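Local coordinates for beta-ketoacyl-[acyl-carrier-protein] synthase FabY (Pseudomonas aeruginosa, PDB 4CW4) that catalyses the condensation of acetyl-CoA with malonyl-ACP to give acetoacetyl-ACP, the primer that starts fatty acid biosynthesis, at residues Arg190-Ser195 / Thr265-Ala270; Ala198-Ile203 / Glu595-Phe600. All blocks are in the same frame, centred on the assembly; numbering follows the deposited sequence.

Interaction 1 (Arg190-Ser195 / Thr265-Ala270); sequences RGLQMS and TDFINA
The phenyl ring of F267 carries L192 on one of its faces. Methyl CD1 of L192 sits 3.7 Å from the centroid of the F267 ring and 16° off the ring normal, a CH-pi contact shifted slightly toward the rim. The closest pair is L192 CD1 to F267 CZ at 3.6 Å. The side chains cross at about a right angle; methyl CD1 makes the closest approach, with L192 CB farther out on the CD2-CE2 side of the ring. L192 sends CG beside its own backbone N (chi1 -59°), which carries the branch across to the phenylalanine. H188 and Y271 make edge-to-face ring contacts with F267, and I403 of the second subunit packs against it too.

One turn on, S195 faces I268: the OG of S195 lies 3.7 Å from I268 CD1, and I268 CG1 is close by. This is van der Waals contact, since the S195 hydroxyl spends its polarity on Y369 OH and the carbonyl of P264; those two bonds satisfy it in a buried position. Two residues from each helix make a small, buried interface of 193 Å².

Helix 190-204 and helix 263-273 lie side by side within the N-terminal half of the ketosynthase, a thiolase-like fold. S195 touches S313 of strand 307-314 and I268 touches V224 of strand 222-225, while D266 of helix 263-273 bonds to N543 of the second subunit.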
# COMPACT_ATOMS: atom_id res chain seq x y z
N ARG A 190 -8.52 -5.35 14.14
CA ARG A 190 -7.77 -6.54 14.56
C ARG A 190 -6.35 -6.54 13.99
O ARG A 190 -5.42 -6.91 14.69
CB ARG A 190 -8.52 -7.80 14.14
CG ARG A 190 -7.84 -9.10 14.58
CD ARG A 190 -8.76 -10.27 14.37
NE ARG A 190 -8.13 -11.55 14.71
CZ ARG A 190 -8.05 -12.05 15.93
NH1 ARG A 190 -8.54 -11.38 16.97
NH2 ARG A 190 -7.47 -13.22 16.13
N GLY A 191 -6.18 -6.10 12.74
CA GLY A 191 -4.85 -6.07 12.15
C GLY A 191 -3.90 -5.13 12.87
O GLY A 191 -2.70 -5.36 12.90
N LEU A 192 -4.44 -4.06 13.46
CA LEU A 192 -3.61 -3.14 14.21
C LEU A 192 -3.26 -3.71 15.57
O LEU A 192 -2.14 -3.55 16.02
CB LEU A 192 -4.25 -1.76 14.32
CG LEU A 192 -4.55 -1.08 12.98
CD1 LEU A 192 -4.82 0.41 13.19
CD2 LEU A 192 -3.43 -1.29 11.93
N GLN A 193 -4.22 -4.37 16.23
CA GLN A 193 -3.95 -5.08 17.47
C GLN A 193 -2.82 -6.09 17.26
O GLN A 193 -1.89 -6.17 18.05
CB GLN A 193 -5.20 -5.80 17.95
CG GLN A 193 -6.39 -4.89 18.22
CD GLN A 193 -7.64 -5.66 18.51
OE1 GLN A 193 -7.63 -6.88 18.61
NE2 GLN A 193 -8.72 -4.96 18.66
N MET A 194 -2.90 -6.85 16.17
CA MET A 194 -1.92 -7.88 15.88
C MET A 194 -0.56 -7.27 15.61
O MET A 194 0.45 -7.81 16.03
CB MET A 194 -2.38 -8.76 14.72
CG MET A 194 -3.51 -9.69 15.13
SD MET A 194 -4.23 -10.70 13.82
CE MET A 194 -2.78 -11.56 13.19
N SER A 195 -0.53 -6.12 14.95
CA SER A 195 0.74 -5.46 14.64
C SER A 195 1.41 -5.00 15.92
O SER A 195 2.61 -5.18 16.11
CB SER A 195 0.54 -4.26 13.69
OG SER A 195 1.80 -3.73 13.32
N THR A 265 2.19 -0.08 10.05
CA THR A 265 3.48 0.61 10.10
C THR A 265 3.39 1.87 10.98
O THR A 265 4.21 2.09 11.87
CB THR A 265 3.86 1.06 8.67
OG1 THR A 265 3.73 -0.07 7.80
CG2 THR A 265 5.28 1.62 8.64
N ASP A 266 2.39 2.70 10.71
CA ASP A 266 2.24 3.95 11.43
C ASP A 266 2.10 3.73 12.94
O ASP A 266 2.62 4.49 13.73
CB ASP A 266 1.02 4.72 10.91
CG ASP A 266 1.10 5.05 9.43
OD1 ASP A 266 2.20 5.26 8.89
OD2 ASP A 266 0.01 5.09 8.80
N PHE A 267 1.36 2.69 13.33
CA PHE A 267 1.17 2.41 14.76
C PHE A 267 2.50 2.05 15.43
O PHE A 267 2.72 2.37 16.59
CB PHE A 267 0.16 1.29 14.97
CG PHE A 267 -1.24 1.78 15.23
CD1 PHE A 267 -1.77 2.85 14.52
CD2 PHE A 267 -2.02 1.19 16.21
CE1 PHE A 267 -3.03 3.31 14.77
CE2 PHE A 267 -3.31 1.67 16.47
CZ PHE A 267 -3.81 2.74 15.75
N ILE A 268 3.39 1.39 14.72
CA ILE A 268 4.68 1.05 15.31
C ILE A 268 5.53 2.31 15.57
O ILE A 268 6.11 2.45 16.65
CB ILE A 268 5.44 0.05 14.44
CG1 ILE A 268 4.72 -1.30 14.46
CG2 ILE A 268 6.88 -0.15 14.91
CD1 ILE A 268 5.19 -2.24 13.38
N ASN A 269 5.61 3.22 14.61
CA ASN A 269 6.32 4.47 14.84
C ASN A 269 5.72 5.28 16.00
O ASN A 269 6.45 5.80 16.83
CB ASN A 269 6.35 5.33 13.58
CG ASN A 269 7.15 4.70 12.48
OD1 ASN A 269 8.23 4.14 12.72
ND2 ASN A 269 6.65 4.80 11.25
N ALA A 270 4.39 5.37 16.03
CA ALA A 270 3.67 6.26 16.92
C ALA A 270 3.54 5.75 18.35
O ALA A 270 3.49 6.55 19.27
CB ALA A 270 2.31 6.54 16.37

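Interaction 2 (Ala198-Ile203 / Glu595-Phe600); sequences AATDAI and EIIYNF
T200 meets the backbone of I597 through a single nearly straight hydrogen bond, I597 N to T200 OG1, 3.0 Å long with an N-H...O angle of 168°. The threonine is where packing is tight. Its OG1 lies beside the backbone N of T200 (chi1 -66°), a position from which it also makes a weak hydrogen bond to V196 O one turn back. Methyl CG2 of T200 comes 3.6 Å from the carbonyl oxygen E595 O, which R204 of the same helix also binds. I597 crosses T200 at a slant, with CG1 and CD1 near OG1 and CG2 (I597 CD1 to T200 CG2 4.1 Å), and on another part of T200 the CD1 of I596 approaches CB. A buried threonine on helix 190-204 of the ketosynthase core thus takes up an irregular segment from the C-terminal part of the chain, which follows the long helix 565-590. The outer side is looser: I596 and I597 are partly exposed, and the exposed E595 leads its carboxylate away from the helix. Y598 turns to other partners, its ring meeting Y183, H188 and Y271, and the exposed F600 packs on S402 of the second subunit.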
# COMPACT_ATOMS: atom_id res chain seq x y z
N ALA A 198 2.59 -8.17 17.90
CA ALA A 198 3.71 -8.79 17.20
C ALA A 198 4.98 -7.95 17.27
O ALA A 198 6.07 -8.48 17.41
CB ALA A 198 3.34 -9.06 15.75
N ALA A 199 4.84 -6.63 17.13
CA ALA A 199 6.02 -5.78 17.14
C ALA A 199 6.73 -5.87 18.48
O ALA A 199 7.96 -5.91 18.54
CB ALA A 199 5.67 -4.35 16.80
N THR A 200 5.96 -5.90 19.57
CA THR A 200 6.58 -5.99 20.88
C THR A 200 7.35 -7.30 20.99
O THR A 200 8.48 -7.30 21.47
CB THR A 200 5.55 -5.90 22.03
OG1 THR A 200 4.96 -4.60 22.06
CG2 THR A 200 6.24 -6.17 23.37
N ASP A 201 6.73 -8.40 20.56
CA ASP A 201 7.41 -9.71 20.61
C ASP A 201 8.76 -9.63 19.87
O ASP A 201 9.80 -10.05 20.40
CB ASP A 201 6.51 -10.78 20.01
CG ASP A 201 7.05 -12.18 20.17
OD1 ASP A 201 7.58 -12.52 21.26
OD2 ASP A 201 6.97 -12.94 19.19
N ALA A 202 8.76 -9.06 18.66
CA ALA A 202 10.00 -8.96 17.89
C ALA A 202 11.08 -8.12 18.59
O ALA A 202 12.26 -8.50 18.64
CB ALA A 202 9.72 -8.41 16.49
N ILE A 203 10.70 -6.97 19.13
CA ILE A 203 11.65 -6.06 19.75
C ILE A 203 12.23 -6.68 21.01
O ILE A 203 13.42 -6.60 21.27
CB ILE A 203 10.95 -4.72 20.09
CG1 ILE A 203 10.61 -3.98 18.79
CG2 ILE A 203 11.79 -3.85 21.03
CD1 ILE A 203 11.83 -3.56 17.97
N GLU A 595 3.97 -7.94 28.33
CA GLU A 595 4.18 -6.49 28.50
C GLU A 595 4.20 -5.73 27.17
O GLU A 595 5.21 -5.18 26.72
CB GLU A 595 5.43 -6.20 29.34
CG GLU A 595 5.48 -4.78 29.92
CD GLU A 595 4.43 -4.50 31.00
OE1 GLU A 595 3.79 -5.45 31.50
OE2 GLU A 595 4.24 -3.30 31.33
N ILE A 596 3.04 -5.69 26.54
CA ILE A 596 2.90 -5.06 25.25
C ILE A 596 3.16 -3.57 25.37
O ILE A 596 2.64 -2.89 26.26
CB ILE A 596 1.48 -5.34 24.67
CG1 ILE A 596 1.24 -6.84 24.54
CG2 ILE A 596 1.30 -4.62 23.33
CD1 ILE A 596 2.28 -7.60 23.78
N ILE A 597 3.95 -3.06 24.44
CA ILE A 597 4.28 -1.64 24.40
C ILE A 597 3.22 -0.89 23.61
O ILE A 597 3.00 -1.17 22.44
CB ILE A 597 5.65 -1.41 23.71
CG1 ILE A 597 6.75 -2.24 24.42
CG2 ILE A 597 5.99 0.09 23.70
CD1 ILE A 597 8.01 -2.45 23.60
N TYR A 598 2.57 0.07 24.26
CA TYR A 598 1.58 0.91 23.61
C TYR A 598 1.61 2.26 24.31
O TYR A 598 0.93 2.49 25.31
CB TYR A 598 0.16 0.32 23.65
CG TYR A 598 -0.85 1.18 22.90
CD1 TYR A 598 -0.80 1.27 21.52
CD2 TYR A 598 -1.84 1.88 23.57
CE1 TYR A 598 -1.70 2.06 20.82
CE2 TYR A 598 -2.75 2.66 22.88
CZ TYR A 598 -2.67 2.75 21.51
OH TYR A 598 -3.56 3.52 20.81
N ASN A 599 2.43 3.15 23.77
CA ASN A 599 2.81 4.38 24.45
C ASN A 599 2.03 5.62 24.00
O ASN A 599 2.59 6.73 23.95
CB ASN A 599 4.31 4.61 24.25
CG ASN A 599 4.93 5.45 25.34
OD1 ASN A 599 4.61 5.29 26.52
ND2 ASN A 599 5.82 6.36 24.96
N PHE A 600 0.75 5.42 23.70
CA PHE A 600 -0.16 6.50 23.32
C PHE A 600 -0.09 7.72 24.23
O PHE A 600 -0.28 7.64 25.44
CB PHE A 600 -1.59 5.96 23.29
CG PHE A 600 -2.62 6.95 22.80
CD1 PHE A 600 -3.14 7.91 23.65
CD2 PHE A 600 -3.10 6.89 21.50
CE1 PHE A 600 -4.09 8.81 23.20
CE2 PHE A 600 -4.06 7.79 21.05
CZ PHE A 600 -4.55 8.75 21.89

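Overall arrangement
Helix 190-204 is common to both interactions: its first turns face helix 263-273 in interaction 1, and its later turns receive the C-terminal segment in interaction 2. The centres lie about 9 Å apart, and the contacts touch where I268 CG1 meets A199 CB at 4.0 Å. Along the chain the order is 190-195, 198-203, 265-270, 595-600, so the two pairings alternate. H188 and Y271 connect them further, since their rings meet both F267 and Y598. One helix of the ketosynthase core is therefore packed against a helix some 70 residues on and against a segment almost 400 residues later, and both contacts reach the second subunit of the homodimer.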